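Local coordinates for thiosulfate sulfurtransferase (Pseudomonas aeruginosa, PDB 1YT8), which probably transfers sulfur from thiosulfate to cyanide, as a sulfurtransferase built of several rhodanese-like domains, at residues E23-D28 and A318-A323; H39-A44 and G519-H524; T160-G165 and H234-R239. All blocks are in the same frame, centred on the assembly; numbering follows the deposited sequence.

Contact 1: E23-D28 and A318-A323; sequences ELALLD and ASVRGA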
loop_
_atom_site.group_PDB
_atom_site.type_symbol
_atom_site.label_atom_id
_atom_site.label_comp_id
_atom_site.label_asym_id
_atom_site.label_seq_id
_atom_site.Cartn_x
_atom_site.Cartn_y
_atom_site.Cartn_z
ATOM N N GLU A 23 -7.046 18.582 7.497
ATOM C CA GLU A 23 -7.225 17.470 6.571
ATOM C C GLU A 23 -7.152 17.889 5.116
ATOM O O GLU A 23 -7.700 18.924 4.723
ATOM C CB GLU A 23 -8.559 16.770 6.819
ATOM C CG GLU A 23 -8.668 16.114 8.183
ATOM C CD GLU A 23 -9.854 15.178 8.276
ATOM O OE1 GLU A 23 -10.617 15.081 7.290
ATOM O OE2 GLU A 23 -10.022 14.536 9.334
ATOM N N LEU A 24 -6.467 17.077 4.320
ATOM C CA LEU A 24 -6.332 17.331 2.893
ATOM C C LEU A 24 -5.945 16.045 2.183
ATOM O O LEU A 24 -5.365 15.133 2.781
ATOM C CB LEU A 24 -5.263 18.404 2.632
ATOM C CG LEU A 24 -3.801 18.081 2.963
ATOM C CD1 LEU A 24 -3.153 17.306 1.817
ATOM C CD2 LEU A 24 -3.043 19.375 3.193
ATOM N N ALA A 25 -6.290 15.971 0.905
ATOM C CA ALA A 25 -5.946 14.821 0.088
ATOM C C ALA A 25 -5.287 15.371 -1.170
ATOM O O ALA A 25 -5.941 16.018 -1.985
ATOM C CB ALA A 25 -7.200 14.019 -0.267
ATOM N N LEU A 26 -3.982 15.144 -1.294
ATOM C CA LEU A 26 -3.209 15.592 -2.454
ATOM C C LEU A 26 -3.030 14.341 -3.304
ATOM O O LEU A 26 -2.221 13.471 -2.975
ATOM C CB LEU A 26 -1.848 16.127 -2.007
ATOM C CG LEU A 26 -0.873 16.584 -3.093
ATOM C CD1 LEU A 26 -1.506 17.694 -3.920
ATOM C CD2 LEU A 26 0.414 17.070 -2.445
ATOM N N LEU A 27 -3.782 14.254 -4.395
ATOM C CA LEU A 27 -3.747 13.069 -5.240
ATOM C C LEU A 27 -3.046 13.202 -6.586
ATOM O O LEU A 27 -3.396 14.056 -7.400
ATOM C CB LEU A 27 -5.178 12.581 -5.480
ATOM C CG LEU A 27 -6.069 12.360 -4.255
ATOM C CD1 LEU A 27 -7.477 11.973 -4.705
ATOM C CD2 LEU A 27 -5.468 11.275 -3.372
ATOM N N ASP A 28 -2.061 12.337 -6.809
ATOM C CA ASP A 28 -1.328 12.294 -8.068
ATOM C C ASP A 28 -2.147 11.290 -8.881
ATOM O O ASP A 28 -2.196 10.107 -8.538
ATOM C CB ASP A 28 0.083 11.749 -7.840
ATOM C CG ASP A 28 0.966 11.852 -9.079
ATOM O OD1 ASP A 28 0.457 11.658 -10.206
ATOM O OD2 ASP A 28 2.176 12.116 -8.923
ATOM N N ALA A 318 -4.540 5.555 4.533
ATOM C CA ALA A 318 -4.830 6.865 5.109
ATOM C C ALA A 318 -4.240 7.917 4.183
ATOM O O ALA A 318 -3.186 8.492 4.459
ATOM C CB ALA A 318 -4.218 6.971 6.500
ATOM N N SER A 319 -4.933 8.159 3.075
ATOM C CA SER A 319 -4.490 9.112 2.071
ATOM C C SER A 319 -4.792 10.563 2.428
ATOM O O SER A 319 -4.240 11.485 1.827
ATOM C CB SER A 319 -5.116 8.750 0.722
ATOM O OG SER A 319 -4.771 7.416 0.375
ATOM N N VAL A 320 -5.676 10.764 3.398
ATOM C CA VAL A 320 -6.015 12.107 3.841
ATOM C C VAL A 320 -5.065 12.462 4.980
ATOM O O VAL A 320 -5.227 11.989 6.104
ATOM C CB VAL A 320 -7.468 12.182 4.360
ATOM C CG1 VAL A 320 -7.746 13.568 4.931
ATOM C CG2 VAL A 320 -8.442 11.866 3.227
ATOM N N ARG A 321 -4.059 13.279 4.679
ATOM C CA ARG A 321 -3.095 13.695 5.690
ATOM C C ARG A 321 -3.851 14.591 6.667
ATOM O O ARG A 321 -4.543 15.524 6.253
ATOM C CB ARG A 321 -1.942 14.463 5.034
ATOM C CG ARG A 321 -0.798 14.817 5.976
ATOM C CD ARG A 321 -0.190 13.580 6.640
ATOM N NE ARG A 321 1.027 13.923 7.370
ATOM C CZ ARG A 321 1.605 13.153 8.286
ATOM N NH1 ARG A 321 1.079 11.976 8.602
ATOM N NH2 ARG A 321 2.720 13.559 8.882
ATOM N N GLY A 322 -3.727 14.304 7.960
ATOM C CA GLY A 322 -4.437 15.090 8.953
ATOM C C GLY A 322 -5.645 14.335 9.485
ATOM O O GLY A 322 -6.282 14.766 10.450
ATOM N N ALA A 323 -5.961 13.205 8.852
ATOM C CA ALA A 323 -7.090 12.367 9.258
ATOM C C ALA A 323 -6.832 11.692 10.600
ATOM O O ALA A 323 -5.750 11.812 11.172
ATOM C CB ALA A 323 -7.377 11.306 8.198
HETATM O O HOH W 1 -2.575 13.560 0.678
#
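L24 and R321 form a single antiparallel bridge, a hydrogen-bonded pair that joins two rhodanese-like domains: the residues leading into strand 25-28 of one meet the loop between helix 314-317 and strand 324-328 of another. L24 N donates to R321 O at 3.1 Å, while the return bond from R321 N to L24 O is weak, bent to 124°. Two CA-H...O contacts flank the pair, E23 CA to R321 O and V320 CA to L24 O, both 3.3 Å. Beyond the bridge, water 1 takes the N-H of L26 and donates to S319 O, carrying the link two residues further along each chain. V320 to A323 make a type II turn, and G322, at the positive phi (104°) of the turn, brings its CA to 4.4 Å from E23 CA. E23 lies against this turn. With CG anti to its carbonyl carbon (chi1 -64°) and an extended chain beyond, its CG packs on G322 O, and its buried carboxylate is held by R61, R281 and the backbone N of T282. The arm of E23 crosses V320 obliquely, CB meeting CG1 at 3.8 Å; the other V320 methyl, CG2, faces A25 CB at 4.3 Å.

Contact 2: H39-A44 and G519-H524; sequences HPLFAA and GRDGTH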
loop_
_atom_site.group_PDB
_atom_site.type_symbol
_atom_site.label_atom_id
_atom_site.label_comp_id
_atom_site.label_asym_id
_atom_site.label_seq_id
_atom_site.Cartn_x
_atom_site.Cartn_y
_atom_site.Cartn_z
ATOM N N HIS A 39 7.261 13.204 -6.867
ATOM C CA HIS A 39 5.999 13.608 -6.263
ATOM C C HIS A 39 6.223 14.231 -4.896
ATOM O O HIS A 39 7.235 13.973 -4.246
ATOM C CB HIS A 39 5.057 12.401 -6.139
ATOM C CG HIS A 39 5.566 11.316 -5.241
ATOM N ND1 HIS A 39 5.488 11.388 -3.867
ATOM C CD2 HIS A 39 6.136 10.119 -5.522
ATOM C CE1 HIS A 39 5.983 10.282 -3.339
ATOM N NE2 HIS A 39 6.383 9.496 -4.322
ATOM N N PRO A 40 5.293 15.097 -4.457
ATOM C CA PRO A 40 5.429 15.736 -3.145
ATOM C C PRO A 40 5.389 14.663 -2.062
ATOM O O PRO A 40 4.774 13.612 -2.245
ATOM C CB PRO A 40 4.218 16.666 -3.089
ATOM C CG PRO A 40 4.026 17.042 -4.531
ATOM C CD PRO A 40 4.197 15.710 -5.226
ATOM N N LEU A 41 6.035 14.934 -0.937
ATOM C CA LEU A 41 6.095 13.981 0.171
ATOM C C LEU A 41 4.774 13.326 0.569
ATOM O O LEU A 41 4.700 12.102 0.715
ATOM C CB LEU A 41 6.708 14.659 1.398
ATOM C CG LEU A 41 6.850 13.807 2.662
ATOM C CD1 LEU A 41 7.624 12.528 2.340
ATOM C CD2 LEU A 41 7.579 14.619 3.732
ATOM N N PHE A 42 3.731 14.133 0.741
ATOM C CA PHE A 42 2.442 13.603 1.163
ATOM C C PHE A 42 1.408 13.393 0.070
ATOM O O PHE A 42 0.217 13.205 0.348
ATOM C CB PHE A 42 1.886 14.470 2.298
ATOM C CG PHE A 42 2.681 14.350 3.568
ATOM C CD1 PHE A 42 2.685 13.151 4.279
ATOM C CD2 PHE A 42 3.502 15.389 3.999
ATOM C CE1 PHE A 42 3.503 12.982 5.400
ATOM C CE2 PHE A 42 4.324 15.233 5.116
ATOM C CZ PHE A 42 4.325 14.026 5.818
ATOM N N ALA A 43 1.868 13.400 -1.175
ATOM C CA ALA A 43 0.976 13.159 -2.295
ATOM C C ALA A 43 0.696 11.658 -2.332
ATOM O O ALA A 43 1.618 10.841 -2.269
ATOM C CB ALA A 43 1.629 13.606 -3.604
ATOM N N ALA A 44 -0.580 11.304 -2.409
ATOM C CA ALA A 44 -0.986 9.911 -2.477
ATOM C C ALA A 44 -1.257 9.609 -3.940
ATOM O O ALA A 44 -1.803 10.446 -4.656
ATOM C CB ALA A 44 -2.250 9.687 -1.649
ATOM N N GLY A 519 14.278 17.373 5.956
ATOM C CA GLY A 519 14.633 18.672 6.497
ATOM C C GLY A 519 14.271 19.779 5.527
ATOM O O GLY A 519 13.801 20.841 5.930
ATOM N N ARG A 520 14.486 19.536 4.238
ATOM C CA ARG A 520 14.167 20.539 3.233
ATOM C C ARG A 520 12.661 20.719 3.077
ATOM O O ARG A 520 12.191 21.834 2.845
ATOM C CB ARG A 520 14.801 20.180 1.883
ATOM C CG ARG A 520 16.325 20.287 1.870
ATOM C CD ARG A 520 16.843 20.674 0.490
ATOM N NE ARG A 520 16.623 19.637 -0.511
ATOM C CZ ARG A 520 17.387 18.557 -0.656
ATOM N NH1 ARG A 520 18.431 18.369 0.139
ATOM N NH2 ARG A 520 17.107 17.663 -1.599
ATOM N N ASP A 521 11.900 19.632 3.210
ATOM C CA ASP A 521 10.445 19.713 3.088
ATOM C C ASP A 521 9.857 20.469 4.280
ATOM O O ASP A 521 9.091 21.415 4.103
ATOM C CB ASP A 521 9.824 18.321 3.026
ATOM C CG ASP A 521 8.315 18.371 2.965
ATOM O OD1 ASP A 521 7.766 18.650 1.876
ATOM O OD2 ASP A 521 7.674 18.156 4.016
ATOM N N GLY A 522 10.206 20.023 5.486
ATOM C CA GLY A 522 9.752 20.667 6.713
ATOM C C GLY A 522 8.276 20.678 7.081
ATOM O O GLY A 522 7.856 21.497 7.903
ATOM N N THR A 523 7.481 19.780 6.507
ATOM C CA THR A 523 6.050 19.745 6.813
ATOM C C THR A 523 5.580 18.419 7.423
ATOM O O THR A 523 4.399 18.252 7.721
ATOM C CB THR A 523 5.210 19.994 5.541
ATOM O OG1 THR A 523 5.331 18.864 4.668
ATOM C CG2 THR A 523 5.707 21.240 4.805
ATOM N N HIS A 524 6.502 17.486 7.625
ATOM C CA HIS A 524 6.153 16.168 8.154
ATOM C C HIS A 524 5.700 16.108 9.614
ATOM O O HIS A 524 4.753 15.394 9.942
ATOM C CB HIS A 524 7.329 15.205 7.927
ATOM C CG HIS A 524 8.628 15.694 8.488
ATOM N ND1 HIS A 524 8.954 15.574 9.820
ATOM C CD2 HIS A 524 9.675 16.319 7.898
ATOM C CE1 HIS A 524 10.147 16.104 10.030
ATOM N NE2 HIS A 524 10.606 16.563 8.878
HETATM O O HOH W 2 7.093 17.445 -0.578
#
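An Asx turn at the C-terminal end of helix 514-521 meets a type I beta turn, P40 to A43, in the loop before strand 44-45 of a rhodanese-like domain. L41 and F42, the two central residues of the beta turn, both point their CB toward the residues at the helix end. L41 CG lies anti to the backbone N (chi1 180°), and methyl CD2 comes to 3.5 Å from D521 OD2. That oxygen closes the Asx turn, accepting from T523 N at 3.0 Å from above the carboxylate plane. D521 OD1 instead accepts from water 2, which in turn takes the N-H of L41, at 2.7 Å from L41 N; no direct hydrogen bond joins the two segments, and the polar link passes through this water. The F42 ring presents its edge to the residues after the helix: CE2 lies 3.8 Å from T523 OG1, and CZ lies 3.7 Å from H524 CA. L41 CG sits over one face of this ring, toward the rim. Within the beta turn, P40 O accepts from A43 N and from H39 ND1, which reach it from opposite faces of its plane. Helix 114-127 packs against both L41 and F42 through P115, R15 of helix 11-20 bonds to D521 O, and the beta turn leads directly into strand 44-45.

Contact 3: T160-G165 and H234-R239; sequences TMSIPG and HGQTRR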
loop_
_atom_site.group_PDB
_atom_site.type_symbol
_atom_site.label_atom_id
_atom_site.label_comp_id
_atom_site.label_asym_id
_atom_site.label_seq_id
_atom_site.Cartn_x
_atom_site.Cartn_y
_atom_site.Cartn_z
ATOM N N THR A 160 9.102 -15.231 -1.531
ATOM C CA THR A 160 9.790 -14.953 -2.788
ATOM C C THR A 160 11.298 -15.159 -2.616
ATOM O O THR A 160 11.949 -15.798 -3.444
ATOM C CB THR A 160 9.480 -13.532 -3.280
ATOM O OG1 THR A 160 8.071 -13.424 -3.518
ATOM C CG2 THR A 160 10.221 -13.237 -4.578
HETATM N N MSE A 161 11.852 -14.610 -1.540
HETATM C CA MSE A 161 13.268 -14.790 -1.235
HETATM C C MSE A 161 13.446 -14.469 0.238
HETATM O O MSE A 161 12.765 -13.593 0.774
HETATM C CB MSE A 161 14.162 -13.887 -2.099
HETATM C CG MSE A 161 14.188 -12.426 -1.703
HETATM SE SE MSE A 161 12.586 -11.485 -2.235
HETATM C CE MSE A 161 13.386 -9.715 -2.510
ATOM N N SER A 162 14.345 -15.188 0.897
ATOM C CA SER A 162 14.566 -14.974 2.319
ATOM C C SER A 162 15.987 -15.281 2.768
ATOM O O SER A 162 16.751 -15.952 2.067
ATOM C CB SER A 162 13.581 -15.825 3.126
ATOM O OG SER A 162 13.625 -17.177 2.703
ATOM N N ILE A 163 16.333 -14.775 3.947
ATOM C CA ILE A 163 17.655 -14.987 4.529
ATOM C C ILE A 163 17.646 -16.413 5.096
ATOM O O ILE A 163 16.658 -16.839 5.692
ATOM C CB ILE A 163 17.917 -13.966 5.675
ATOM C CG1 ILE A 163 17.700 -12.535 5.166
ATOM C CG2 ILE A 163 19.330 -14.146 6.234
ATOM C CD1 ILE A 163 18.590 -12.139 3.981
ATOM N N PRO A 164 18.739 -17.173 4.907
ATOM C CA PRO A 164 18.820 -18.551 5.408
ATOM C C PRO A 164 18.338 -18.734 6.839
ATOM O O PRO A 164 18.815 -18.060 7.753
ATOM C CB PRO A 164 20.302 -18.885 5.255
ATOM C CG PRO A 164 20.660 -18.152 4.012
ATOM C CD PRO A 164 19.982 -16.802 4.211
ATOM N N GLY A 165 17.395 -19.656 7.022
ATOM C CA GLY A 165 16.862 -19.930 8.345
ATOM C C GLY A 165 15.851 -18.912 8.841
ATOM O O GLY A 165 15.297 -19.069 9.922
ATOM N N HIS A 234 14.474 -19.644 -1.056
ATOM C CA HIS A 234 13.233 -19.290 -1.737
ATOM C C HIS A 234 12.136 -20.290 -1.412
ATOM O O HIS A 234 12.419 -21.461 -1.162
ATOM C CB HIS A 234 13.468 -19.269 -3.254
ATOM C CG HIS A 234 14.634 -18.430 -3.674
ATOM N ND1 HIS A 234 14.558 -17.060 -3.805
ATOM C CD2 HIS A 234 15.915 -18.764 -3.969
ATOM C CE1 HIS A 234 15.739 -16.587 -4.163
ATOM N NE2 HIS A 234 16.579 -17.600 -4.269
ATOM N N GLY A 235 10.889 -19.823 -1.418
ATOM C CA GLY A 235 9.760 -20.696 -1.147
ATOM C C GLY A 235 9.706 -21.243 0.266
ATOM O O GLY A 235 9.042 -22.251 0.526
ATOM N N GLN A 236 10.398 -20.584 1.187
ATOM C CA GLN A 236 10.408 -21.031 2.570
ATOM C C GLN A 236 9.044 -20.843 3.224
ATOM O O GLN A 236 8.217 -20.058 2.746
ATOM C CB GLN A 236 11.492 -20.293 3.351
ATOM C CG GLN A 236 12.895 -20.574 2.828
ATOM C CD GLN A 236 13.178 -22.060 2.682
ATOM O OE1 GLN A 236 13.313 -22.573 1.567
ATOM N NE2 GLN A 236 13.265 -22.757 3.805
ATOM N N THR A 237 8.821 -21.559 4.325
ATOM C CA THR A 237 7.541 -21.519 5.020
ATOM C C THR A 237 7.629 -21.396 6.547
ATOM O O THR A 237 6.630 -21.590 7.236
ATOM C CB THR A 237 6.713 -22.786 4.685
ATOM O OG1 THR A 237 7.423 -23.946 5.133
ATOM C CG2 THR A 237 6.495 -22.906 3.180
ATOM N N ARG A 238 8.810 -21.091 7.079
ATOM C CA ARG A 238 8.950 -20.947 8.528
ATOM C C ARG A 238 8.134 -19.736 8.950
ATOM O O ARG A 238 8.240 -18.663 8.353
ATOM C CB ARG A 238 10.414 -20.747 8.915
ATOM C CG ARG A 238 11.352 -21.743 8.264
ATOM C CD ARG A 238 12.733 -21.697 8.899
ATOM N NE ARG A 238 13.720 -22.362 8.056
ATOM C CZ ARG A 238 14.294 -21.801 6.995
ATOM N NH1 ARG A 238 13.986 -20.557 6.651
ATOM N NH2 ARG A 238 15.168 -22.489 6.271
ATOM N N ARG A 239 7.322 -19.903 9.984
ATOM C CA ARG A 239 6.475 -18.816 10.439
ATOM C C ARG A 239 6.200 -18.868 11.938
ATOM O O ARG A 239 6.365 -19.907 12.577
ATOM C CB ARG A 239 5.161 -18.849 9.642
ATOM C CG ARG A 239 4.042 -17.999 10.213
ATOM C CD ARG A 239 3.210 -17.327 9.125
ATOM N NE ARG A 239 2.710 -18.250 8.111
ATOM C CZ ARG A 239 1.829 -17.911 7.170
ATOM N NH1 ARG A 239 1.353 -16.671 7.121
ATOM N NH2 ARG A 239 1.427 -18.806 6.276
HETATM O O HOH W 3 11.764 -18.005 0.827
HETATM O O HOH W 4 14.928 -18.596 4.548
#
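H234 turns its CG anti to its own carbonyl carbon (chi1 -52°), and the ring meets T160 O; R238 CG is likewise anti to its carbonyl carbon (chi1 -48°) and the chain runs extended to NE, while its guanidinium lies over G165. The two loops touch near both ends. At the first, H234 ND1 donates to T160 O at 2.9 Å and 168°; the oxygen lies in the imidazole plane and the N-H falls on one of its lone pairs, a nearly straight bond. M161, a selenomethionine, brings its CB to 3.6 Å from H234 ND1. At the second, one face of the guanidinium lies on the backbone of G165, with CA 3.3 Å above its plane, displaced toward the rim; R238 NH1 comes to 3.3 Å from G165 C. Between these ends, S162 OG meets the aliphatic part of Q236, at 3.5 Å from CG, and joins two waters. Water 3 donates to S162 OG and accepts from Q236 N. Water 4 accepts from the same hydroxyl and from R238 NH1, which it meets at the guanidinium edge, and donates to I163 O at 2.7 Å. Solvent therefore connects the middle of the two loops. R238 is further fixed by G166 O at NH1 and by a salt bridge from NH2 to E233, whose carboxylate also accepts from G165 N. The contact ties the loop between helix 155-160 and strand 167-168 to the loop that leaves helix 221-227 for helix 245-262; helix 221-227 packs on M161 and I163, while Y158 and Q159 of helix 155-160 touch Q236 and T237.

Contacts 1 and 2 are buried and adjoin, their centres 12 Å apart: probable hydrogen bonds join L26 O to A44 N and D28 N to A44 O, and R321 NE packs against F42 CE1. Both bring distant chain onto the domain of strand 25-28, contact 1 from another rhodanese-like domain, contact 2 from the C-terminal helix. Contact 3, centred about 36 Å from the centre of contact 1 and on the opposite side of the chain's centre from it, is partly buried and joins loops much closer in sequence. Chemistry follows place: direct backbone pairing in contact 1, apolar side chains against a helix end in contact 2, and charged or imidazole groups with bridging waters in contact 3.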